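Local coordinates for protein protocadherin gamma-B3 (Homo sapiens, PDB 5K8R) that probably mediates calcium-dependent adhesion between cells through its extracellular cadherin repeats, and may help neurons establish and keep specific connections in the brain, at residues 112-117 and 171-176; 127-132 and 136-141; 152-155 and 159-162; 182-187 and 192-197. All blocks are in the same frame, centred on the assembly; numbering follows the deposited sequence.

Interaction 1 of 4, residues 112-117 and 171-176. With CA (calcium ion), chain I; CA (calcium ion), chain J.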
loop_
_atom_site.group_PDB
_atom_site.type_symbol
_atom_site.label_atom_id
_atom_site.label_comp_id
_atom_site.label_asym_id
_atom_site.label_seq_id
_atom_site.Cartn_x
_atom_site.Cartn_y
_atom_site.Cartn_z
ATOM N N ILE A 112 -1.654 -5.580 12.463
ATOM C CA ILE A 112 -0.317 -6.109 12.220
ATOM C C ILE A 112 -0.284 -6.679 10.810
ATOM O O ILE A 112 -1.131 -7.505 10.452
ATOM C CB ILE A 112 0.068 -7.192 13.247
ATOM C CG1 ILE A 112 0.090 -6.611 14.663
ATOM C CG2 ILE A 112 1.414 -7.806 12.893
ATOM C CD1 ILE A 112 0.362 -7.640 15.742
ATOM N N SER A 113 0.687 -6.243 10.013
ATOM C CA SER A 113 0.809 -6.748 8.654
ATOM C C SER A 113 1.363 -8.167 8.659
ATOM O O SER A 113 2.130 -8.556 9.544
ATOM C CB SER A 113 1.711 -5.843 7.817
ATOM O OG SER A 113 3.078 -6.135 8.044
ATOM N N GLU A 114 0.965 -8.944 7.650
ATOM C CA GLU A 114 1.438 -10.316 7.524
ATOM C C GLU A 114 2.918 -10.402 7.170
ATOM O O GLU A 114 3.482 -11.500 7.211
ATOM C CB GLU A 114 0.608 -11.059 6.477
ATOM C CG GLU A 114 0.433 -10.291 5.183
ATOM C CD GLU A 114 -0.508 -10.978 4.216
ATOM O OE1 GLU A 114 -0.679 -12.211 4.320
ATOM O OE2 GLU A 114 -1.079 -10.281 3.353
ATOM N N LEU A 115 3.553 -9.284 6.826
ATOM C CA LEU A 115 4.991 -9.255 6.591
ATOM C C LEU A 115 5.801 -9.234 7.882
ATOM O O LEU A 115 7.034 -9.201 7.816
ATOM C CB LEU A 115 5.365 -8.041 5.736
ATOM C CG LEU A 115 4.973 -8.093 4.259
ATOM C CD1 LEU A 115 5.353 -6.799 3.555
ATOM C CD2 LEU A 115 5.617 -9.289 3.576
ATOM N N ALA A 116 5.143 -9.246 9.040
ATOM C CA ALA A 116 5.858 -9.232 10.309
ATOM C C ALA A 116 6.691 -10.497 10.461
ATOM O O ALA A 116 6.182 -11.613 10.327
ATOM C CB ALA A 116 4.873 -9.100 11.470
ATOM N N LEU A 117 7.979 -10.316 10.736
ATOM C CA LEU A 117 8.881 -11.445 10.889
ATOM C C LEU A 117 8.664 -12.126 12.235
ATOM O O LEU A 117 8.128 -11.542 13.180
ATOM C CB LEU A 117 10.335 -10.991 10.763
ATOM C CG LEU A 117 10.708 -10.249 9.479
ATOM C CD1 LEU A 117 12.172 -9.840 9.505
ATOM C CD2 LEU A 117 10.407 -11.103 8.260
ATOM N N ASP A 171 -0.614 -14.888 8.128
ATOM C CA ASP A 171 -1.077 -15.057 6.757
ATOM C C ASP A 171 -2.549 -14.676 6.694
ATOM O O ASP A 171 -3.420 -15.459 7.071
ATOM C CB ASP A 171 -0.881 -16.501 6.295
ATOM C CG ASP A 171 -1.151 -16.680 4.813
ATOM O OD1 ASP A 171 -1.209 -15.662 4.092
ATOM O OD2 ASP A 171 -1.303 -17.838 4.372
ATOM N N ARG A 172 -2.819 -13.464 6.222
ATOM C CA ARG A 172 -4.160 -12.971 6.134
ATOM C C ARG A 172 -4.980 -13.852 5.257
ATOM O O ARG A 172 -6.162 -13.980 5.414
ATOM C CB ARG A 172 -4.167 -11.569 5.587
ATOM C CG ARG A 172 -5.547 -10.979 5.546
ATOM C CD ARG A 172 -5.650 -9.797 4.611
ATOM N NE ARG A 172 -5.846 -10.174 3.221
ATOM C CZ ARG A 172 -6.966 -10.666 2.722
ATOM N NH1 ARG A 172 -8.013 -10.853 3.480
ATOM N NH2 ARG A 172 -7.036 -10.977 1.460
ATOM N N GLU A 173 -4.326 -14.499 4.298
ATOM C CA GLU A 173 -5.024 -15.400 3.382
ATOM C C GLU A 173 -5.496 -16.655 4.115
ATOM O O GLU A 173 -6.474 -17.291 3.725
ATOM C CB GLU A 173 -4.117 -15.782 2.211
ATOM C CG GLU A 173 -3.740 -14.616 1.312
ATOM C CD GLU A 173 -2.571 -13.818 1.854
ATOM O OE1 GLU A 173 -1.731 -14.403 2.572
ATOM O OE2 GLU A 173 -2.490 -12.605 1.563
ATOM N N GLU A 174 -4.782 -16.996 5.182
ATOM C CA GLU A 174 -5.074 -18.157 6.012
ATOM C C GLU A 174 -5.944 -17.818 7.215
ATOM O O GLU A 174 -6.890 -18.552 7.517
ATOM C CB GLU A 174 -3.770 -18.801 6.495
ATOM C CG GLU A 174 -3.959 -20.021 7.384
ATOM C CD GLU A 174 -4.363 -21.260 6.606
ATOM O OE1 GLU A 174 -4.297 -21.232 5.359
ATOM O OE2 GLU A 174 -4.743 -22.265 7.245
ATOM N N GLN A 175 -5.649 -16.718 7.905
ATOM C CA GLN A 175 -6.420 -16.296 9.066
ATOM C C GLN A 175 -6.304 -14.787 9.236
ATOM O O GLN A 175 -5.239 -14.284 9.619
ATOM C CB GLN A 175 -5.943 -17.025 10.323
ATOM C CG GLN A 175 -6.834 -16.826 11.536
ATOM C CD GLN A 175 -6.406 -17.674 12.718
ATOM O OE1 GLN A 175 -5.501 -18.502 12.608
ATOM N NE2 GLN A 175 -7.057 -17.473 13.859
ATOM N N PRO A 176 -7.369 -14.030 8.954
ATOM C CA PRO A 176 -7.274 -12.565 9.020
ATOM C C PRO A 176 -7.422 -11.984 10.417
ATOM O O PRO A 176 -7.160 -10.787 10.596
ATOM C CB PRO A 176 -8.429 -12.110 8.120
ATOM C CG PRO A 176 -9.445 -13.191 8.268
ATOM C CD PRO A 176 -8.674 -14.480 8.438
HETATM CA CA CA I . 0.010 -14.127 2.791
HETATM CA CA CA J . -1.623 -11.123 1.150
HETATM O O HOH W 1 1.746 -15.330 4.121
#

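Interaction 2 of 4, residues 127-132 and 136-141. With CA (calcium ion), chain B; CA (calcium ion), chain D.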
loop_
_atom_site.group_PDB
_atom_site.type_symbol
_atom_site.label_atom_id
_atom_site.label_comp_id
_atom_site.label_asym_id
_atom_site.label_seq_id
_atom_site.Cartn_x
_atom_site.Cartn_y
_atom_site.Cartn_z
ATOM N N ALA A 127 -1.783 -2.496 32.580
ATOM C CA ALA A 127 -2.909 -2.333 33.483
ATOM C C ALA A 127 -2.601 -1.266 34.529
ATOM O O ALA A 127 -1.443 -0.989 34.852
ATOM C CB ALA A 127 -3.251 -3.658 34.165
ATOM N N GLN A 128 -3.661 -0.661 35.057
ATOM C CA GLN A 128 -3.545 0.363 36.083
ATOM C C GLN A 128 -4.166 -0.129 37.382
ATOM O O GLN A 128 -5.128 -0.902 37.377
ATOM C CB GLN A 128 -4.213 1.672 35.646
ATOM C CG GLN A 128 -3.516 2.358 34.484
ATOM C CD GLN A 128 -4.079 3.735 34.198
ATOM O OE1 GLN A 128 -5.027 4.177 34.847
ATOM N NE2 GLN A 128 -3.494 4.422 33.224
ATOM N N ASP A 129 -3.605 0.331 38.496
ATOM C CA ASP A 129 -4.032 -0.095 39.821
ATOM C C ASP A 129 -3.847 1.053 40.805
ATOM O O ASP A 129 -2.714 1.501 41.030
ATOM C CB ASP A 129 -3.241 -1.327 40.264
ATOM C CG ASP A 129 -3.910 -2.083 41.395
ATOM O OD1 ASP A 129 -4.356 -1.443 42.370
ATOM O OD2 ASP A 129 -3.988 -3.326 41.307
ATOM N N PRO A 130 -4.926 1.560 41.409
ATOM C CA PRO A 130 -4.790 2.704 42.325
ATOM C C PRO A 130 -4.093 2.368 43.633
ATOM O O PRO A 130 -3.803 3.289 44.407
ATOM C CB PRO A 130 -6.242 3.135 42.565
ATOM C CG PRO A 130 -7.040 1.908 42.324
ATOM C CD PRO A 130 -6.329 1.142 41.245
ATOM N N ASP A 131 -3.816 1.095 43.905
ATOM C CA ASP A 131 -3.064 0.728 45.095
ATOM C C ASP A 131 -1.589 1.088 44.911
ATOM O O ASP A 131 -1.170 1.621 43.879
ATOM C CB ASP A 131 -3.234 -0.761 45.390
ATOM C CG ASP A 131 -4.670 -1.131 45.718
ATOM O OD1 ASP A 131 -5.391 -0.284 46.284
ATOM O OD2 ASP A 131 -5.076 -2.273 45.411
ATOM N N VAL A 132 -0.786 0.795 45.934
ATOM C CA VAL A 132 0.643 1.072 45.917
ATOM C C VAL A 132 1.390 -0.154 46.429
ATOM O O VAL A 132 0.801 -1.091 46.968
ATOM C CB VAL A 132 1.013 2.318 46.748
ATOM C CG1 VAL A 132 0.493 3.579 46.076
ATOM C CG2 VAL A 132 0.463 2.195 48.159
ATOM N N SER A 136 -0.180 -3.030 43.842
ATOM C CA SER A 136 -0.333 -2.568 42.471
ATOM C C SER A 136 0.692 -3.168 41.519
ATOM O O SER A 136 0.599 -2.932 40.310
ATOM C CB SER A 136 -0.242 -1.037 42.407
ATOM O OG SER A 136 1.015 -0.581 42.872
ATOM N N LEU A 137 1.661 -3.926 42.027
ATOM C CA LEU A 137 2.634 -4.591 41.170
ATOM C C LEU A 137 1.935 -5.685 40.373
ATOM O O LEU A 137 1.404 -6.640 40.951
ATOM C CB LEU A 137 3.767 -5.171 42.012
ATOM C CG LEU A 137 5.100 -5.421 41.304
ATOM C CD1 LEU A 137 5.697 -4.111 40.814
ATOM C CD2 LEU A 137 6.068 -6.140 42.229
ATOM N N GLN A 138 1.932 -5.548 39.053
ATOM C CA GLN A 138 1.131 -6.401 38.188
ATOM C C GLN A 138 1.951 -7.551 37.615
ATOM O O GLN A 138 3.177 -7.483 37.492
ATOM C CB GLN A 138 0.514 -5.586 37.048
ATOM C CG GLN A 138 -0.391 -4.459 37.514
ATOM C CD GLN A 138 -1.502 -4.943 38.426
ATOM O OE1 GLN A 138 -2.067 -6.017 38.221
ATOM N NE2 GLN A 138 -1.814 -4.153 39.444
ATOM N N GLN A 139 1.241 -8.619 37.264
ATOM C CA GLN A 139 1.806 -9.779 36.589
ATOM C C GLN A 139 0.881 -10.124 35.433
ATOM O O GLN A 139 -0.316 -10.350 35.643
ATOM C CB GLN A 139 1.952 -10.966 37.545
ATOM C CG GLN A 139 2.926 -12.029 37.074
ATOM C CD GLN A 139 4.344 -11.758 37.528
ATOM O OE1 GLN A 139 5.307 -12.165 36.878
ATOM N NE2 GLN A 139 4.482 -11.072 38.657
ATOM N N TYR A 140 1.425 -10.154 34.222
ATOM C CA TYR A 140 0.625 -10.317 33.016
ATOM C C TYR A 140 0.770 -11.727 32.461
ATOM O O TYR A 140 1.861 -12.304 32.471
ATOM C CB TYR A 140 1.028 -9.290 31.957
ATOM C CG TYR A 140 0.801 -7.863 32.398
ATOM C CD1 TYR A 140 -0.430 -7.247 32.217
ATOM C CD2 TYR A 140 1.814 -7.134 33.006
ATOM C CE1 TYR A 140 -0.644 -5.943 32.624
ATOM C CE2 TYR A 140 1.610 -5.830 33.416
ATOM C CZ TYR A 140 0.379 -5.240 33.223
ATOM O OH TYR A 140 0.171 -3.943 33.629
ATOM N N TYR A 141 -0.343 -12.275 31.976
ATOM C CA TYR A 141 -0.380 -13.609 31.394
ATOM C C TYR A 141 -1.211 -13.572 30.123
ATOM O O TYR A 141 -2.315 -13.018 30.116
ATOM C CB TYR A 141 -0.972 -14.630 32.373
ATOM C CG TYR A 141 -0.253 -14.718 33.699
ATOM C CD1 TYR A 141 0.818 -15.583 33.874
ATOM C CD2 TYR A 141 -0.653 -13.941 34.779
ATOM C CE1 TYR A 141 1.475 -15.669 35.086
ATOM C CE2 TYR A 141 -0.001 -14.020 35.995
ATOM C CZ TYR A 141 1.062 -14.886 36.144
ATOM O OH TYR A 141 1.714 -14.971 37.351
HETATM CA CA CA B . -4.541 -3.890 43.561
HETATM CA CA CA D . -5.711 0.191 48.680
#

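Interaction 3 of 4, residues 152-155 and 159-162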
loop_
_atom_site.group_PDB
_atom_site.type_symbol
_atom_site.label_atom_id
_atom_site.label_comp_id
_atom_site.label_asym_id
_atom_site.label_seq_id
_atom_site.Cartn_x
_atom_site.Cartn_y
_atom_site.Cartn_z
ATOM N N GLN A 152 7.350 -10.289 29.305
ATOM C CA GLN A 152 7.105 -9.327 30.369
ATOM C C GLN A 152 8.411 -8.640 30.730
ATOM O O GLN A 152 9.405 -9.309 31.035
ATOM C CB GLN A 152 6.496 -10.002 31.601
ATOM C CG GLN A 152 6.331 -9.072 32.792
ATOM C CD GLN A 152 5.496 -9.683 33.898
ATOM O OE1 GLN A 152 4.339 -10.050 33.688
ATOM N NE2 GLN A 152 6.080 -9.800 35.086
ATOM N N LYS A 153 8.411 -7.313 30.688
ATOM C CA LYS A 153 9.578 -6.533 31.065
ATOM C C LYS A 153 9.236 -5.653 32.258
ATOM O O LYS A 153 8.091 -5.599 32.715
ATOM C CB LYS A 153 10.082 -5.684 29.891
ATOM C CG LYS A 153 10.628 -6.491 28.724
ATOM C CD LYS A 153 11.183 -5.575 27.644
ATOM C CE LYS A 153 11.802 -6.365 26.504
ATOM N NZ LYS A 153 12.410 -5.470 25.481
ATOM N N GLU A 154 10.250 -4.963 32.772
ATOM C CA GLU A 154 10.086 -4.076 33.912
ATOM C C GLU A 154 10.763 -2.745 33.626
ATOM O O GLU A 154 11.839 -2.704 33.022
ATOM C CB GLU A 154 10.664 -4.693 35.194
ATOM C CG GLU A 154 9.937 -5.942 35.670
ATOM C CD GLU A 154 10.442 -6.437 37.013
ATOM O OE1 GLU A 154 11.374 -5.817 37.565
ATOM O OE2 GLU A 154 9.902 -7.446 37.516
ATOM N N ASN A 155 10.125 -1.662 34.060
ATOM C CA ASN A 155 10.719 -0.342 33.936
ATOM C C ASN A 155 11.832 -0.174 34.968
ATOM O O ASN A 155 12.174 -1.095 35.716
ATOM C CB ASN A 155 9.654 0.742 34.099
ATOM C CG ASN A 155 8.581 0.672 33.030
ATOM O OD1 ASN A 155 8.803 1.067 31.886
ATOM N ND2 ASN A 155 7.407 0.177 33.402
ATOM N N SER A 159 8.199 -1.546 38.034
ATOM C CA SER A 159 6.858 -1.819 37.533
ATOM C C SER A 159 6.924 -2.639 36.251
ATOM O O SER A 159 7.794 -2.429 35.403
ATOM C CB SER A 159 6.106 -0.513 37.281
ATOM O OG SER A 159 6.753 0.262 36.288
ATOM N N ARG A 160 5.989 -3.573 36.110
ATOM C CA ARG A 160 5.975 -4.496 34.987
ATOM C C ARG A 160 5.132 -3.944 33.843
ATOM O O ARG A 160 4.167 -3.206 34.056
ATOM C CB ARG A 160 5.429 -5.865 35.411
ATOM C CG ARG A 160 6.361 -6.697 36.287
ATOM C CD ARG A 160 6.387 -6.207 37.726
ATOM N NE ARG A 160 7.229 -7.041 38.578
ATOM C CZ ARG A 160 6.771 -8.032 39.335
ATOM N NH1 ARG A 160 7.607 -8.741 40.081
ATOM N NH2 ARG A 160 5.475 -8.310 39.348
ATOM N N TYR A 161 5.511 -4.314 32.619
ATOM C CA TYR A 161 4.723 -3.999 31.441
ATOM C C TYR A 161 4.859 -5.140 30.444
ATOM O O TYR A 161 5.941 -5.743 30.342
ATOM C CB TYR A 161 5.138 -2.672 30.792
ATOM C CG TYR A 161 6.530 -2.646 30.199
ATOM C CD1 TYR A 161 6.733 -2.891 28.848
ATOM C CD2 TYR A 161 7.637 -2.353 30.985
ATOM C CE1 TYR A 161 8.001 -2.859 28.298
ATOM C CE2 TYR A 161 8.908 -2.319 30.444
ATOM C CZ TYR A 161 9.084 -2.571 29.101
ATOM O OH TYR A 161 10.348 -2.540 28.558
ATOM N N PRO A 162 3.785 -5.475 29.724
ATOM C CA PRO A 162 3.840 -6.604 28.792
ATOM C C PRO A 162 4.088 -6.183 27.352
ATOM O O PRO A 162 3.857 -5.029 26.976
ATOM C CB PRO A 162 2.455 -7.235 28.952
ATOM C CG PRO A 162 1.565 -6.045 29.195
ATOM C CD PRO A 162 2.402 -5.010 29.935
#

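Interaction 4 of 4, residues 182-187 and 192-197. With CA (calcium ion), chain B.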
loop_
_atom_site.group_PDB
_atom_site.type_symbol
_atom_site.label_atom_id
_atom_site.label_comp_id
_atom_site.label_asym_id
_atom_site.label_seq_id
_atom_site.Cartn_x
_atom_site.Cartn_y
_atom_site.Cartn_z
ATOM N N LEU A 182 -5.683 -11.357 27.598
ATOM C CA LEU A 182 -4.645 -10.888 28.471
ATOM C C LEU A 182 -5.189 -10.712 29.864
ATOM O O LEU A 182 -6.214 -10.139 30.058
ATOM C CB LEU A 182 -4.135 -9.560 27.958
ATOM C CG LEU A 182 -3.087 -8.745 28.668
ATOM C CD1 LEU A 182 -1.801 -9.507 28.722
ATOM C CD2 LEU A 182 -2.864 -7.400 28.069
ATOM N N THR A 183 -4.473 -11.207 30.840
ATOM C CA THR A 183 -4.889 -11.136 32.234
ATOM C C THR A 183 -3.805 -10.458 33.062
ATOM O O THR A 183 -2.611 -10.708 32.863
ATOM C CB THR A 183 -5.185 -12.535 32.796
ATOM O OG1 THR A 183 -6.163 -13.182 31.974
ATOM C CG2 THR A 183 -5.716 -12.445 34.221
ATOM N N ALA A 184 -4.225 -9.595 33.984
ATOM C CA ALA A 184 -3.325 -8.911 34.904
ATOM C C ALA A 184 -3.725 -9.263 36.329
ATOM O O ALA A 184 -4.877 -9.051 36.724
ATOM C CB ALA A 184 -3.363 -7.397 34.692
ATOM N N VAL A 185 -2.777 -9.804 37.093
ATOM C CA VAL A 185 -2.992 -10.193 38.483
ATOM C C VAL A 185 -2.011 -9.418 39.351
ATOM O O VAL A 185 -0.797 -9.474 39.120
ATOM C CB VAL A 185 -2.810 -11.709 38.686
ATOM C CG1 VAL A 185 -3.295 -12.122 40.069
ATOM C CG2 VAL A 185 -3.529 -12.491 37.596
ATOM N N ASP A 186 -2.530 -8.704 40.348
ATOM C CA ASP A 186 -1.670 -7.934 41.234
ATOM C C ASP A 186 -1.008 -8.853 42.262
ATOM O O ASP A 186 -1.275 -10.056 42.328
ATOM C CB ASP A 186 -2.457 -6.809 41.906
ATOM C CG ASP A 186 -3.699 -7.300 42.638
ATOM O OD1 ASP A 186 -3.724 -8.462 43.096
ATOM O OD2 ASP A 186 -4.655 -6.508 42.763
ATOM N N GLY A 187 -0.128 -8.277 43.077
ATOM C CA GLY A 187 0.601 -9.050 44.062
ATOM C C GLY A 187 0.146 -8.800 45.485
ATOM O O GLY A 187 0.915 -8.992 46.432
ATOM N N ARG A 192 -6.028 -9.926 43.131
ATOM C CA ARG A 192 -7.080 -9.392 42.279
ATOM C C ARG A 192 -6.570 -9.314 40.848
ATOM O O ARG A 192 -5.392 -9.021 40.615
ATOM C CB ARG A 192 -7.539 -8.014 42.764
ATOM C CG ARG A 192 -8.332 -8.055 44.061
ATOM C CD ARG A 192 -8.706 -6.661 44.533
ATOM N NE ARG A 192 -10.014 -6.642 45.183
ATOM C CZ ARG A 192 -10.222 -6.952 46.458
ATOM N NH1 ARG A 192 -9.206 -7.313 47.230
ATOM N NH2 ARG A 192 -11.447 -6.904 46.961
ATOM N N SER A 193 -7.457 -9.578 39.890
ATOM C CA SER A 193 -7.065 -9.677 38.493
ATOM C C SER A 193 -8.124 -9.032 37.611
ATOM O O SER A 193 -9.230 -8.710 38.056
ATOM C CB SER A 193 -6.849 -11.139 38.080
ATOM O OG SER A 193 -8.049 -11.884 38.201
ATOM N N CYS A 194 -7.768 -8.843 36.343
ATOM C CA CYS A 194 -8.705 -8.362 35.337
ATOM C C CYS A 194 -8.253 -8.862 33.974
ATOM O O CYS A 194 -7.089 -9.216 33.776
ATOM C CB CYS A 194 -8.812 -6.833 35.339
ATOM S SG CYS A 194 -7.326 -5.989 34.765
ATOM N N THR A 195 -9.191 -8.887 33.030
ATOM C CA THR A 195 -8.932 -9.421 31.703
ATOM C C THR A 195 -9.320 -8.409 30.635
ATOM O O THR A 195 -10.246 -7.612 30.811
ATOM C CB THR A 195 -9.696 -10.731 31.461
ATOM O OG1 THR A 195 -11.090 -10.528 31.723
ATOM C CG2 THR A 195 -9.166 -11.834 32.365
ATOM N N THR A 196 -8.591 -8.453 29.524
ATOM C CA THR A 196 -8.897 -7.670 28.338
ATOM C C THR A 196 -8.670 -8.545 27.116
ATOM O O THR A 196 -7.847 -9.464 27.138
ATOM C CB THR A 196 -8.042 -6.395 28.251
ATOM O OG1 THR A 196 -8.406 -5.650 27.082
ATOM C CG2 THR A 196 -6.562 -6.743 28.186
ATOM N N GLN A 197 -9.414 -8.265 26.053
ATOM C CA GLN A 197 -9.333 -9.033 24.821
ATOM C C GLN A 197 -8.639 -8.213 23.743
ATOM O O GLN A 197 -8.887 -7.011 23.606
ATOM C CB GLN A 197 -10.725 -9.462 24.349
ATOM C CG GLN A 197 -11.398 -10.466 25.273
ATOM C CD GLN A 197 -12.776 -10.871 24.792
ATOM O OE1 GLN A 197 -13.352 -10.232 23.912
ATOM N NE2 GLN A 197 -13.312 -11.941 25.367
HETATM CA CA CA B . -4.541 -3.890 43.561
#

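Interaction 1 of 4, residues 112-117 and 171-176
E114 meets D171, R172 and E173 in the paired calcium sites at the end of the second cadherin repeat that faces the third. The E114 carboxylate bridges two ions: OE1 lies 2.5 Å from the calcium of chain I, and OE2 2.4 Å from the calcium of chain J. Its CG sits between the backbone N and the carbonyl carbon (chi1 48°), and the extended chain beyond it places one oxygen on each ion. D171 turns its CG beside its own carbonyl carbon, and its OD1 reaches the chain I calcium at 2.4 Å. A water 2.5 Å from the same calcium adds another ligand. E173 crosses E114 at about a right angle and likewise spans the two ions, its carboxylate plane within 17° of that of E114; its oxygens are modelled closer to the metals than is credible, so those bond lengths are doubtful. D171, R172 and E173 spell the DRE motif of cadherin repeats, a family signature for calcium at repeat junctions. Here D207 joins both ions, while D204, A205 O and D240 complete the shell of the chain J ion. Across the contact, R172 N donates to E114 OE1 (3.1 Å, 150° at the hydrogen), coming from above the carboxylate plane. R172 CB passes 3.8 Å from E114 OE1, but the side chain then leads off and NE bonds to D204. Within 171-176, D171 O accepts from both E174 N and Q175 N, and a type I turn from S113 to A116, begun at the last residue of strand 107-113, holds E114.

Interaction 2 of 4, residues 127-132 and 136-141
D129 and D131 face S136 and Q138 around a calcium ion at the end of the repeat that adjoins the first. D129 chelates the chain B calcium through OD1 (2.7 Å) and OD2 (2.4 Å). D131 splits its carboxylate, OD2 on that ion and OD1 on the chain D calcium. The pair forms the DXD motif of cadherin calcium sites. One step out, D131 N donates to D129 OD1 at 3.0 Å, an Asx turn that fixes the rotation of the D129 carboxylate. Q138 NE2 donates to D129 OD2 at 3.0 Å, on the anti side and 22° out of plane; its chain is bent at chi2 (-55°), which folds the amide back to the metal ligand. S136 packs its CB 3.7 Å from D129 CB. Farther along, A127 N donates to Y140 OH at 2.6 Å near the ring plane, while S126 is the stronger partner of that hydroxyl. A phenylalanine in place of Y140 would probably leave both the A127 amide and S126 without their hydroxyl partner. Beyond this layer, strand 138-142 is an outer strand of its sheet, bonded to strand 177-186 through Q139 with V185 and Y141 with T183.

Interaction 3 of 4, residues 152-155 and 159-162
K153 and Y161 form the tight heart of this contact. Their amides and carbonyls bond reciprocally, each N to O at 2.9 Å, as an antiparallel hydrogen-bonded pair. With CG between the backbone N and the carbonyl carbon (chi1 66°), the Y161 ring swings under its cross-strand partner: K153 CB lies over one face, 3.4 Å from CZ. The extended K153 chain passes Y161 OH with CD and runs on past the ring. At the turn end, N155 N donates to S159 O at 2.8 Å, and N155 ND2 to S159 OG at 3.0 Å, while D157 is the stronger partner of that hydroxyl. On the sheet face of Q152, E154 and R160 the contact is more open to solvent, with E154 exposed. R160 NE gives E154 OE2 a salt bridge of 2.9 Å, but meets the carboxylate from 60° above its plane and the N-H bends to 137°. R160 NH2 also bonds to Q138 O, and Q152 NE2 rests 3.3 Å from R160 CG. With an alanine here instead of R160, E154 would probably lose its charged mate and Q138 O one donor. Strands 148-154 and 160-166 make an antiparallel beta hairpin in one sheet of the cadherin beta sandwich.

Interaction 4 of 4, residues 182-187 and 192-197
L182 and T196 open the run of backbone bonds: L182 N donates to T196 O at 2.9 Å, and T196 N returns to L182 O at 3.0 Å. The next bonded pair, A184 with C194, repeats this, although the A184 O position is less certain because it crowds a neighbour. D186 N then bonds to R192 O at 2.9 Å. The strands run antiparallel, their directions 164° apart and axes 4.6 Å apart, as the beta hairpin of the last two strands of this cadherin repeat. Side-chain van der Waals touches divide between the two faces of the sheet. On one, L182 CB packs 3.7 Å from T196 CG2, and F103 lies against L182, C194 and T196. On the other, T183 and T195 lie side by side, and V185 CG2 sits 3.6 Å from S193 CB. The side-chain polar contact across the two segments is at the calcium end. D186 CG lies between its backbone N and carbonyl carbon (chi1 55°), sending the carboxylate to both partners: OD1 accepts R192 N at 2.7 Å, nearly straight at 173°, while OD2 binds the chain B calcium at 2.7 Å. At the opposite end T196 OG1 bonds to N106 O, its stronger partner, with Q105 O also close.

How the interactions relate
All four contacts belong to the second cadherin repeat. Interactions 1 and 2 mark its opposite ends, their centres 32 Å apart, and both rest on carboxylates shared between calcium ions, so metal coordination dominates, with neutral hydrogen bonds added in interaction 2. Interaction 4 mixes the two styles: backbone bonds between strands, and at one end D186, which joins D129 and D131 of interaction 2 on one ion. Interactions 2 and 4 also share a sheet, with Q139 N bonded to V185 O. These three are partly buried; interaction 3 is the surface contact, a hairpin without metal, held by backbone bonds, a ring and a surface salt bridge, touching interaction 2 where Y140 N meets Q152 OE1.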